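Local coordinates for histidine-rich glycoprotein (Oryctolagus cuniculus, PDB 4CCV) that binds heparin, heparan sulfate, heme, plasminogen, thrombospondin and divalent metal ions in plasma, acting as an adapter in coagulation, fibrinolysis and angiogenesis, at residues E9-F14 and D38-V43; S34-R39 and R61-S66; D57-N62 and P72-C77. All coordinates share one frame; numbering follows the deposited sequence.

Interaction 1: residues E9-F14 and D38-V43; sequences EDTEPF and DRVERV
In this second cystatin domain of the glycoprotein, T11 and F14 come from the link between the first strand and the helix that the sheet wraps around, and they pack on V40 and V43 of strand 35-47. No hydrogen bond crosses; the contact is apolar, made of side-chain carbons and one ring. T11 lies over both valines: its CB is 3.7 Å from V40 CG1, while its methyl CG2 reaches V43 CG2, also at 3.7 Å. The T11 and V40 side chains run past one another in opposite directions, as do those of T11 and V43. A tight turn, closed by the 2.7 Å bond from F14 N to T11 O, brings the phenyl group back over the same strand. E41 and R42 form a classic beta bulge opposite D57, and both lead away from the loop; R42 makes a salt bridge with D57. V40 and V43, on the two sides of that bulge, both turn toward the loop. F14 also touches I8, V56 and L90, and its ring meets that of Y54 at about 40°. V43 has CG1 anti to its backbone N (chi1 175°), which sets that methyl above the F14 ring while CG2 touches F14 CG at 3.8 Å. The result is a CH-pi contact in which V43 CG1 stands 3.9 Å from the F14 ring centroid, only 6° off the normal.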
loop_
_atom_site.group_PDB
_atom_site.type_symbol
_atom_site.label_atom_id
_atom_site.label_comp_id
_atom_site.label_asym_id
_atom_site.label_seq_id
_atom_site.Cartn_x
_atom_site.Cartn_y
_atom_site.Cartn_z
ATOM N N GLU A 9 7.438 -13.630 4.919
ATOM C CA GLU A 9 8.742 -13.017 5.192
ATOM C C GLU A 9 9.347 -12.367 3.939
ATOM O O GLU A 9 9.847 -11.283 4.033
ATOM C CB GLU A 9 9.755 -14.046 5.758
ATOM C CG GLU A 9 9.340 -14.785 7.034
ATOM C CD GLU A 9 8.790 -13.877 8.129
ATOM O OE1 GLU A 9 9.458 -12.873 8.482
ATOM O OE2 GLU A 9 7.683 -14.177 8.633
ATOM N N ASP A 10 9.275 -13.026 2.786
ATOM C CA ASP A 10 9.784 -12.442 1.541
ATOM C C ASP A 10 8.735 -11.605 0.815
ATOM O O ASP A 10 7.926 -12.123 0.081
ATOM C CB ASP A 10 10.310 -13.539 0.620
ATOM C CG ASP A 10 10.921 -12.986 -0.658
ATOM O OD1 ASP A 10 11.297 -11.772 -0.706
ATOM O OD2 ASP A 10 11.025 -13.800 -1.607
ATOM N N THR A 11 8.796 -10.298 1.008
ATOM C CA THR A 11 7.777 -9.382 0.516
ATOM C C THR A 11 8.028 -8.886 -0.910
ATOM O O THR A 11 7.116 -8.393 -1.566
ATOM C CB THR A 11 7.632 -8.171 1.472
ATOM O OG1 THR A 11 8.882 -7.462 1.575
ATOM C CG2 THR A 11 7.194 -8.634 2.854
ATOM N N GLU A 12 9.246 -9.045 -1.418
ATOM C CA GLU A 12 9.552 -8.517 -2.753
ATOM C C GLU A 12 8.628 -8.978 -3.889
ATOM O O GLU A 12 8.354 -8.213 -4.799
ATOM C CB GLU A 12 11.012 -8.784 -3.140
ATOM C CG GLU A 12 11.412 -8.164 -4.487
ATOM C CD GLU A 12 11.349 -9.141 -5.670
ATOM O OE1 GLU A 12 10.712 -10.225 -5.562
ATOM O OE2 GLU A 12 11.958 -8.833 -6.731
ATOM N N PRO A 13 8.156 -10.220 -3.864
ATOM C CA PRO A 13 7.153 -10.595 -4.868
ATOM C C PRO A 13 5.800 -9.835 -4.796
ATOM O O PRO A 13 4.971 -9.980 -5.707
ATOM C CB PRO A 13 6.957 -12.094 -4.612
ATOM C CG PRO A 13 8.193 -12.533 -3.894
ATOM C CD PRO A 13 8.478 -11.354 -2.998
ATOM N N PHE A 14 5.595 -9.020 -3.742
ATOM C CA PHE A 14 4.364 -8.251 -3.584
ATOM C C PHE A 14 4.562 -6.827 -4.061
ATOM O O PHE A 14 3.628 -6.046 -4.045
ATOM C CB PHE A 14 3.884 -8.342 -2.144
ATOM C CG PHE A 14 3.362 -9.705 -1.819
ATOM C CD1 PHE A 14 2.042 -10.030 -2.086
ATOM C CD2 PHE A 14 4.210 -10.682 -1.362
ATOM C CE1 PHE A 14 1.564 -11.310 -1.809
ATOM C CE2 PHE A 14 3.762 -11.975 -1.134
ATOM C CZ PHE A 14 2.436 -12.293 -1.360
ATOM N N ASP A 38 7.182 3.410 -1.903
ATOM C CA ASP A 38 8.501 3.530 -1.300
ATOM C C ASP A 38 8.955 2.061 -1.034
ATOM O O ASP A 38 9.741 1.525 -1.837
ATOM C CB ASP A 38 8.468 4.413 -0.048
ATOM C CG ASP A 38 9.869 4.793 0.436
ATOM O OD1 ASP A 38 10.856 4.156 -0.031
ATOM O OD2 ASP A 38 9.980 5.722 1.282
ATOM N N ARG A 39 8.480 1.421 0.043
ATOM C CA ARG A 39 8.905 0.044 0.409
ATOM C C ARG A 39 7.645 -0.754 0.719
ATOM O O ARG A 39 6.687 -0.191 1.299
ATOM C CB ARG A 39 9.727 -0.011 1.694
ATOM C CG ARG A 39 11.073 0.655 1.629
ATOM C CD ARG A 39 11.885 0.563 2.909
ATOM N NE ARG A 39 13.046 1.468 2.735
ATOM C CZ ARG A 39 13.248 2.629 3.401
ATOM N NH1 ARG A 39 12.443 3.022 4.379
ATOM N NH2 ARG A 39 14.317 3.385 3.142
ATOM N N VAL A 40 7.649 -2.044 0.385
ATOM C CA VAL A 40 6.675 -2.979 0.930
ATOM C C VAL A 40 7.102 -3.267 2.350
ATOM O O VAL A 40 8.242 -3.684 2.552
ATOM C CB VAL A 40 6.603 -4.276 0.079
ATOM C CG1 VAL A 40 5.590 -5.242 0.668
ATOM C CG2 VAL A 40 6.143 -3.943 -1.317
ATOM N N GLU A 41 6.239 -2.994 3.334
ATOM C CA GLU A 41 6.610 -3.058 4.748
ATOM C C GLU A 41 6.268 -4.372 5.454
ATOM O O GLU A 41 7.007 -4.807 6.334
ATOM C CB GLU A 41 5.912 -1.899 5.505
ATOM C CG GLU A 41 6.102 -0.536 4.835
ATOM C CD GLU A 41 7.310 0.227 5.326
ATOM O OE1 GLU A 41 7.765 -0.135 6.415
ATOM O OE2 GLU A 41 7.765 1.215 4.677
ATOM N N ARG A 42 5.197 -5.023 5.026
ATOM C CA ARG A 42 4.647 -6.195 5.687
ATOM C C ARG A 42 3.599 -6.840 4.788
ATOM O O ARG A 42 2.848 -6.154 4.088
ATOM C CB ARG A 42 4.027 -5.754 7.044
ATOM C CG ARG A 42 3.442 -6.918 7.815
ATOM C CD ARG A 42 2.995 -6.538 9.205
ATOM N NE ARG A 42 1.912 -5.573 9.157
ATOM C CZ ARG A 42 1.224 -5.162 10.201
ATOM N NH1 ARG A 42 1.491 -5.599 11.424
ATOM N NH2 ARG A 42 0.252 -4.288 9.990
ATOM N N VAL A 43 3.524 -8.162 4.791
ATOM C CA VAL A 43 2.484 -8.866 4.063
ATOM C C VAL A 43 1.916 -9.936 4.984
ATOM O O VAL A 43 2.650 -10.785 5.540
ATOM C CB VAL A 43 3.005 -9.557 2.810
ATOM C CG1 VAL A 43 1.928 -10.404 2.113
ATOM C CG2 VAL A 43 3.669 -8.561 1.843
#

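Interaction 2: residues S34-R39 and R61-S66; sequences SFRVDR and RNCSRS. With NAG (2-acetamido-2-deoxy-beta-D-glucopyranose), chain B; GSH (glutathione), chain C.
R36 CG and C63 SG both stand anti to their carbonyl carbons (chi1 -58° and -60°), which brings R36 CG to 3.6 Å from C63 SG; R36 CD continues past the sulfur at a like distance. C63 SG is in turn joined to SG2 of glutathione in a mixed disulfide, modelled somewhat long at 2.3 Å. From the end of the extended R36 chain, NH1 donates to OE1 of glutathione at 2.9 Å, the acceptor lying at the guanidinium edge. R61 lines the same pocket: its CB is near the glutathione sulfur, and its NE makes a salt bridge to D38 OD2 at 3.1 Å. That bond is straight (167°) and lies near the guanidinium plane, but it meets the carboxylate from above its plane.

Beneath these groups runs the antiparallel pairing of strands 35-47 and 51-62 in the cystatin sheet. The glutathione adduct just past its end is consistent with C63 being the redox-active cysteine that bridges to another domain of the full-length protein. R36 and R61 form a hydrogen-bonded pair through N and O in both directions; F35 and N62 are the next, non-hydrogen-bonded pair. On the F35 face of the sheet, the phenyl ring lies under the backbone of N62, whose CA sits 3.7 Å from the F35 ring centroid, almost on the normal.

N62 ND2 carries the N-linked sugar, and R65 NE reaches its O5 and O6 weakly. Where the strand gives way to a 3-10 turn, S34 OG accepts a weak bond from S64 N, and S64 OG donates to N62 OD1 at 3.1 Å.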
loop_
_atom_site.group_PDB
_atom_site.type_symbol
_atom_site.label_atom_id
_atom_site.label_comp_id
_atom_site.label_asym_id
_atom_site.label_seq_id
_atom_site.Cartn_x
_atom_site.Cartn_y
_atom_site.Cartn_z
ATOM N N SER A 34 0.766 11.989 -8.218
ATOM C CA SER A 34 2.221 11.937 -8.291
ATOM C C SER A 34 2.836 10.827 -7.417
ATOM O O SER A 34 4.059 10.743 -7.287
ATOM C CB SER A 34 2.818 13.280 -7.820
ATOM O OG SER A 34 2.677 13.360 -6.397
ATOM N N PHE A 35 2.030 9.996 -6.769
ATOM C CA PHE A 35 2.550 9.138 -5.711
ATOM C C PHE A 35 3.275 7.879 -6.270
ATOM O O PHE A 35 2.935 7.384 -7.344
ATOM C CB PHE A 35 1.430 8.736 -4.730
ATOM C CG PHE A 35 1.159 9.728 -3.622
ATOM C CD1 PHE A 35 0.740 11.019 -3.883
ATOM C CD2 PHE A 35 1.279 9.340 -2.306
ATOM C CE1 PHE A 35 0.479 11.924 -2.859
ATOM C CE2 PHE A 35 0.989 10.212 -1.261
ATOM C CZ PHE A 35 0.607 11.514 -1.532
ATOM N N ARG A 36 4.286 7.406 -5.543
ATOM C CA ARG A 36 5.006 6.159 -5.883
ATOM C C ARG A 36 5.276 5.344 -4.633
ATOM O O ARG A 36 5.316 5.885 -3.552
ATOM C CB ARG A 36 6.312 6.484 -6.555
ATOM C CG ARG A 36 6.108 7.307 -7.796
ATOM C CD ARG A 36 7.469 7.496 -8.426
ATOM N NE ARG A 36 7.437 8.212 -9.694
ATOM C CZ ARG A 36 8.531 8.538 -10.383
ATOM N NH1 ARG A 36 9.746 8.220 -9.918
ATOM N NH2 ARG A 36 8.410 9.184 -11.539
ATOM N N VAL A 37 5.356 4.023 -4.787
ATOM C CA VAL A 37 5.592 3.119 -3.678
ATOM C C VAL A 37 7.009 3.326 -3.227
ATOM O O VAL A 37 7.929 3.413 -4.094
ATOM C CB VAL A 37 5.421 1.621 -4.160
ATOM C CG1 VAL A 37 5.903 0.658 -3.083
ATOM C CG2 VAL A 37 3.945 1.445 -4.472
ATOM N N ASP A 38 7.182 3.410 -1.903
ATOM C CA ASP A 38 8.501 3.530 -1.300
ATOM C C ASP A 38 8.955 2.061 -1.034
ATOM O O ASP A 38 9.741 1.525 -1.837
ATOM C CB ASP A 38 8.468 4.413 -0.048
ATOM C CG ASP A 38 9.869 4.793 0.436
ATOM O OD1 ASP A 38 10.856 4.156 -0.031
ATOM O OD2 ASP A 38 9.980 5.722 1.282
ATOM N N ARG A 39 8.480 1.421 0.043
ATOM C CA ARG A 39 8.905 0.044 0.409
ATOM C C ARG A 39 7.645 -0.754 0.719
ATOM O O ARG A 39 6.687 -0.191 1.299
ATOM C CB ARG A 39 9.727 -0.011 1.694
ATOM C CG ARG A 39 11.073 0.655 1.629
ATOM C CD ARG A 39 11.885 0.563 2.909
ATOM N NE ARG A 39 13.046 1.468 2.735
ATOM C CZ ARG A 39 13.248 2.629 3.401
ATOM N NH1 ARG A 39 12.443 3.022 4.379
ATOM N NH2 ARG A 39 14.317 3.385 3.142
ATOM N N ARG A 61 5.411 7.784 -1.314
ATOM C CA ARG A 61 5.896 9.155 -1.316
ATOM C C ARG A 61 5.097 10.000 -2.293
ATOM O O ARG A 61 4.713 9.551 -3.366
ATOM C CB ARG A 61 7.365 9.216 -1.759
ATOM C CG ARG A 61 8.338 8.588 -0.786
ATOM C CD ARG A 61 8.250 9.218 0.602
ATOM N NE ARG A 61 9.378 8.793 1.444
ATOM C CZ ARG A 61 9.997 9.562 2.352
ATOM N NH1 ARG A 61 9.609 10.821 2.535
ATOM N NH2 ARG A 61 11.026 9.074 3.055
ATOM N N ASN A 62 4.884 11.250 -1.905
ATOM C CA ASN A 62 4.218 12.232 -2.736
ATOM C C ASN A 62 5.264 12.914 -3.583
ATOM O O ASN A 62 5.918 13.880 -3.118
ATOM C CB ASN A 62 3.528 13.269 -1.837
ATOM C CG ASN A 62 2.737 14.274 -2.619
ATOM O OD1 ASN A 62 2.987 14.490 -3.796
ATOM N ND2 ASN A 62 1.781 14.912 -1.967
ATOM N N CYS A 63 5.463 12.429 -4.804
ATOM C CA CYS A 63 6.613 12.919 -5.581
ATOM C C CYS A 63 6.485 14.372 -6.017
ATOM O O CYS A 63 7.500 14.992 -6.400
ATOM C CB CYS A 63 6.919 12.039 -6.785
ATOM S SG CYS A 63 7.302 10.347 -6.235
ATOM N N SER A 64 5.287 14.954 -5.976
ATOM C CA SER A 64 5.224 16.369 -6.332
ATOM C C SER A 64 5.939 17.212 -5.239
ATOM O O SER A 64 6.486 18.312 -5.524
ATOM C CB SER A 64 3.811 16.837 -6.604
ATOM O OG SER A 64 3.118 17.072 -5.422
ATOM N N ARG A 65 5.969 16.679 -4.017
ATOM C CA ARG A 65 6.748 17.309 -2.944
ATOM C C ARG A 65 8.265 17.105 -3.039
ATOM O O ARG A 65 8.974 17.641 -2.231
ATOM C CB ARG A 65 6.224 16.931 -1.583
ATOM C CG ARG A 65 4.967 17.729 -1.270
ATOM C CD ARG A 65 4.163 17.036 -0.238
ATOM N NE ARG A 65 3.003 17.803 0.199
ATOM C CZ ARG A 65 2.879 18.385 1.386
ATOM N NH1 ARG A 65 3.878 18.371 2.259
ATOM N NH2 ARG A 65 1.746 19.000 1.693
ATOM N N SER A 66 8.769 16.378 -4.043
ATOM C CA SER A 66 10.205 16.370 -4.286
ATOM C C SER A 66 10.634 17.569 -5.092
ATOM O O SER A 66 11.836 17.778 -5.277
ATOM C CB SER A 66 10.672 15.099 -4.997
ATOM O OG SER A 66 10.093 14.953 -6.295
HETATM C C1 NAG B . 0.950 15.889 -2.615
HETATM C C2 NAG B . -0.417 16.050 -2.001
HETATM C C3 NAG B . -1.135 17.104 -2.821
HETATM C C4 NAG B . -0.382 18.401 -2.961
HETATM C C5 NAG B . 1.038 18.192 -3.461
HETATM C C6 NAG B . 1.897 19.480 -3.304
HETATM C C7 NAG B . -1.834 14.248 -1.038
HETATM C C8 NAG B . -2.724 13.029 -1.271
HETATM N N2 NAG B . -1.260 14.857 -2.072
HETATM O O3 NAG B . -2.357 17.339 -2.214
HETATM O O4 NAG B . -1.046 19.101 -3.975
HETATM O O5 NAG B . 1.655 17.123 -2.748
HETATM O O6 NAG B . 1.786 19.869 -1.928
HETATM O O7 NAG B . -1.634 14.573 0.115
HETATM N N1 GSH C . 11.981 7.620 -2.091
HETATM C CA1 GSH C . 12.271 6.653 -3.125
HETATM C C1 GSH C . 13.574 7.075 -3.795
HETATM O O11 GSH C . 14.587 7.215 -3.052
HETATM O O12 GSH C . 13.677 7.300 -5.013
HETATM C CB1 GSH C . 10.955 6.554 -3.885
HETATM C CG1 GSH C . 11.134 6.359 -5.380
HETATM C CD1 GSH C . 11.045 7.641 -6.178
HETATM O OE1 GSH C . 10.869 7.476 -7.347
HETATM N N2 GSH C . 11.115 8.912 -5.698
HETATM C CA2 GSH C . 10.950 10.027 -6.643
HETATM C C2 GSH C . 12.140 10.329 -7.540
HETATM O O2 GSH C . 11.924 11.012 -8.538
HETATM C CB2 GSH C . 10.538 11.271 -5.878
HETATM S SG2 GSH C . 9.101 10.815 -4.850
HETATM N N3 GSH C . 13.364 9.888 -7.173
HETATM C CA3 GSH C . 14.640 10.276 -7.799
HETATM C C3 GSH C . 14.643 10.195 -9.311
HETATM O O31 GSH C . 14.393 9.088 -9.845
HETATM O O32 GSH C . 14.887 11.239 -9.972
#

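Interaction 3: residues D57-N62 and P72-C77; sequences DFSVRN and PAFGFC. With NAG (2-acetamido-2-deoxy-beta-D-glucopyranose), chain B; GOL (glycerol), chain E.
The backbone bonds come as two reciprocal pairs: F58 with C77 and V60 with G75, each through N-H to O bonds in both directions. The F58 and C77 bonds are nearly straight, at 168° and 170°, whereas the donors between V60 and G75 stand above the carbonyl planes. S59 and F76 lie between them as a non-hydrogen-bonded pair, S59 CA approaching G75 O at 3.3 Å.

Of the apolar contacts, C77 CB rests over the F58 ring, offset toward its rim and 3.4 Å from F58 CZ. The packing belongs to the antiparallel hairpin of strands 51-62 and 73-84 in the middle of the cystatin sheet, and C77 is linked onward by its disulfide to C100 on strand 95-104. V60 CG2 presses tightly on G75 CA at 3.5 Å, while V60 CG1 meets C77 SG. On the other face of the sheet, S59 CB touches F74 CE2 at 3.4 Å, and F74 CE1 in turn lies over the centre of the F76 ring.

R61, whose NE is held by D38, also donates NH1 to A73 O at 3.2 Å, tilted from the carbonyl plane. The R61 guanidinium and F74 ring planes are 82° apart, with F74 CD2 4.0 Å above the guanidinium.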
loop_
_atom_site.group_PDB
_atom_site.type_symbol
_atom_site.label_atom_id
_atom_site.label_comp_id
_atom_site.label_asym_id
_atom_site.label_seq_id
_atom_site.Cartn_x
_atom_site.Cartn_y
_atom_site.Cartn_z
ATOM N N ASP A 57 1.054 -4.161 3.083
ATOM C CA ASP A 57 1.212 -2.867 3.780
ATOM C C ASP A 57 2.456 -2.239 3.191
ATOM O O ASP A 57 3.502 -2.870 3.185
ATOM C CB ASP A 57 1.430 -3.011 5.297
ATOM C CG ASP A 57 0.225 -3.618 6.029
ATOM O OD1 ASP A 57 -0.852 -3.468 5.472
ATOM O OD2 ASP A 57 0.340 -4.257 7.101
ATOM N N PHE A 58 2.308 -1.039 2.664
ATOM C CA PHE A 58 3.378 -0.381 1.917
ATOM C C PHE A 58 3.459 1.107 2.185
ATOM O O PHE A 58 2.447 1.729 2.554
ATOM C CB PHE A 58 3.357 -0.735 0.401
ATOM C CG PHE A 58 2.161 -0.295 -0.351
ATOM C CD1 PHE A 58 1.022 -1.087 -0.397
ATOM C CD2 PHE A 58 2.169 0.875 -1.075
ATOM C CE1 PHE A 58 -0.062 -0.713 -1.161
ATOM C CE2 PHE A 58 1.074 1.277 -1.811
ATOM C CZ PHE A 58 -0.036 0.446 -1.888
ATOM N N SER A 59 4.687 1.663 2.087
ATOM C CA SER A 59 4.890 3.084 2.230
ATOM C C SER A 59 4.845 3.693 0.852
ATOM O O SER A 59 5.142 3.010 -0.136
ATOM C CB SER A 59 6.220 3.424 2.922
ATOM O OG SER A 59 7.241 2.608 2.455
ATOM N N VAL A 60 4.436 4.960 0.811
ATOM C CA VAL A 60 4.381 5.761 -0.397
ATOM C C VAL A 60 5.032 7.141 -0.211
ATOM O O VAL A 60 5.147 7.600 0.905
ATOM C CB VAL A 60 2.925 5.908 -0.897
ATOM C CG1 VAL A 60 2.378 4.522 -1.296
ATOM C CG2 VAL A 60 1.993 6.609 0.126
ATOM N N ARG A 61 5.411 7.784 -1.314
ATOM C CA ARG A 61 5.896 9.155 -1.316
ATOM C C ARG A 61 5.097 10.000 -2.293
ATOM O O ARG A 61 4.713 9.551 -3.366
ATOM C CB ARG A 61 7.365 9.216 -1.759
ATOM C CG ARG A 61 8.338 8.588 -0.786
ATOM C CD ARG A 61 8.250 9.218 0.602
ATOM N NE ARG A 61 9.378 8.793 1.444
ATOM C CZ ARG A 61 9.997 9.562 2.352
ATOM N NH1 ARG A 61 9.609 10.821 2.535
ATOM N NH2 ARG A 61 11.026 9.074 3.055
ATOM N N ASN A 62 4.884 11.250 -1.905
ATOM C CA ASN A 62 4.218 12.232 -2.736
ATOM C C ASN A 62 5.264 12.914 -3.583
ATOM O O ASN A 62 5.918 13.880 -3.118
ATOM C CB ASN A 62 3.528 13.269 -1.837
ATOM C CG ASN A 62 2.737 14.274 -2.619
ATOM O OD1 ASN A 62 2.987 14.490 -3.796
ATOM N ND2 ASN A 62 1.781 14.912 -1.967
ATOM N N PRO A 72 8.237 17.780 2.919
ATOM C CA PRO A 72 8.191 16.336 2.702
ATOM C C PRO A 72 6.835 15.706 3.085
ATOM O O PRO A 72 6.102 16.245 3.944
ATOM C CB PRO A 72 9.346 15.811 3.593
ATOM C CG PRO A 72 10.232 16.946 3.837
ATOM C CD PRO A 72 9.397 18.189 3.738
ATOM N N ALA A 73 6.505 14.579 2.442
ATOM C CA ALA A 73 5.299 13.827 2.793
ATOM C C ALA A 73 5.562 12.337 2.658
ATOM O O ALA A 73 6.617 11.913 2.098
ATOM C CB ALA A 73 4.066 14.318 2.039
ATOM N N PHE A 74 4.781 11.569 3.396
ATOM C CA PHE A 74 4.934 10.102 3.423
ATOM C C PHE A 74 3.521 9.584 3.594
ATOM O O PHE A 74 2.647 10.311 4.068
ATOM C CB PHE A 74 5.894 9.734 4.569
ATOM C CG PHE A 74 5.963 8.280 4.900
ATOM C CD1 PHE A 74 4.997 7.676 5.763
ATOM C CD2 PHE A 74 7.003 7.485 4.390
ATOM C CE1 PHE A 74 5.072 6.320 6.067
ATOM C CE2 PHE A 74 7.084 6.135 4.715
ATOM C CZ PHE A 74 6.122 5.563 5.559
ATOM N N GLY A 75 3.253 8.366 3.147
ATOM C CA GLY A 75 1.967 7.747 3.433
ATOM C C GLY A 75 2.104 6.280 3.711
ATOM O O GLY A 75 3.099 5.665 3.353
ATOM N N PHE A 76 1.086 5.695 4.332
ATOM C CA PHE A 76 1.017 4.248 4.430
ATOM C C PHE A 76 -0.249 3.824 3.689
ATOM O O PHE A 76 -1.277 4.492 3.844
ATOM C CB PHE A 76 0.912 3.840 5.932
ATOM C CG PHE A 76 2.215 3.721 6.666
ATOM C CD1 PHE A 76 3.276 3.004 6.144
ATOM C CD2 PHE A 76 2.378 4.305 7.941
ATOM C CE1 PHE A 76 4.452 2.884 6.823
ATOM C CE2 PHE A 76 3.566 4.144 8.638
ATOM C CZ PHE A 76 4.626 3.464 8.064
ATOM N N CYS A 77 -0.191 2.699 2.944
ATOM C CA CYS A 77 -1.331 2.095 2.307
ATOM C C CYS A 77 -1.417 0.637 2.710
ATOM O O CYS A 77 -0.412 -0.011 3.031
ATOM C CB CYS A 77 -1.284 2.179 0.780
ATOM S SG CYS A 77 -1.082 3.838 0.095
HETATM C C1 NAG B . 0.950 15.889 -2.615
HETATM C C2 NAG B . -0.417 16.050 -2.001
HETATM C C3 NAG B . -1.135 17.104 -2.821
HETATM C C4 NAG B . -0.382 18.401 -2.961
HETATM C C5 NAG B . 1.038 18.192 -3.461
HETATM C C6 NAG B . 1.897 19.480 -3.304
HETATM C C7 NAG B . -1.834 14.248 -1.038
HETATM C C8 NAG B . -2.724 13.029 -1.271
HETATM N N2 NAG B . -1.260 14.857 -2.072
HETATM O O3 NAG B . -2.357 17.339 -2.214
HETATM O O4 NAG B . -1.046 19.101 -3.975
HETATM O O5 NAG B . 1.655 17.123 -2.748
HETATM O O6 NAG B . 1.786 19.869 -1.928
HETATM O O7 NAG B . -1.634 14.573 0.115
HETATM C C1 GOL E . 9.637 13.706 -1.760
HETATM O O1 GOL E . 10.097 12.366 -2.035
HETATM C C2 GOL E . 8.585 13.770 -0.640
HETATM O O2 GOL E . 9.188 13.731 0.686
HETATM C C3 GOL E . 7.629 12.598 -0.861
HETATM O O3 GOL E . 6.352 12.740 -0.233
#

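How the interactions relate
Strands 35-47, 51-62 and 73-84 are neighbours in the sheet; interactions 2 and 3 pair them in turn, while interaction 1 packs a loop on the first of them. Interactions 2 and 3, with centres about 7 Å apart, share R61 and N62: R61 joins the glutathione pocket to strand 73-84, and N62, which carries the glycan, belongs to both. Interaction 1 lies further along strand 35-47, its centre about 17 Å from that of interaction 2, and the V40 side chain is about 12 Å from the glutathione. D38 and R39 are common to interactions 1 and 2. S59 of interaction 3 ties into this strand: its OG probably bonds E41 OE2 at 2.7 Å, and its O probably accepts from D38 N.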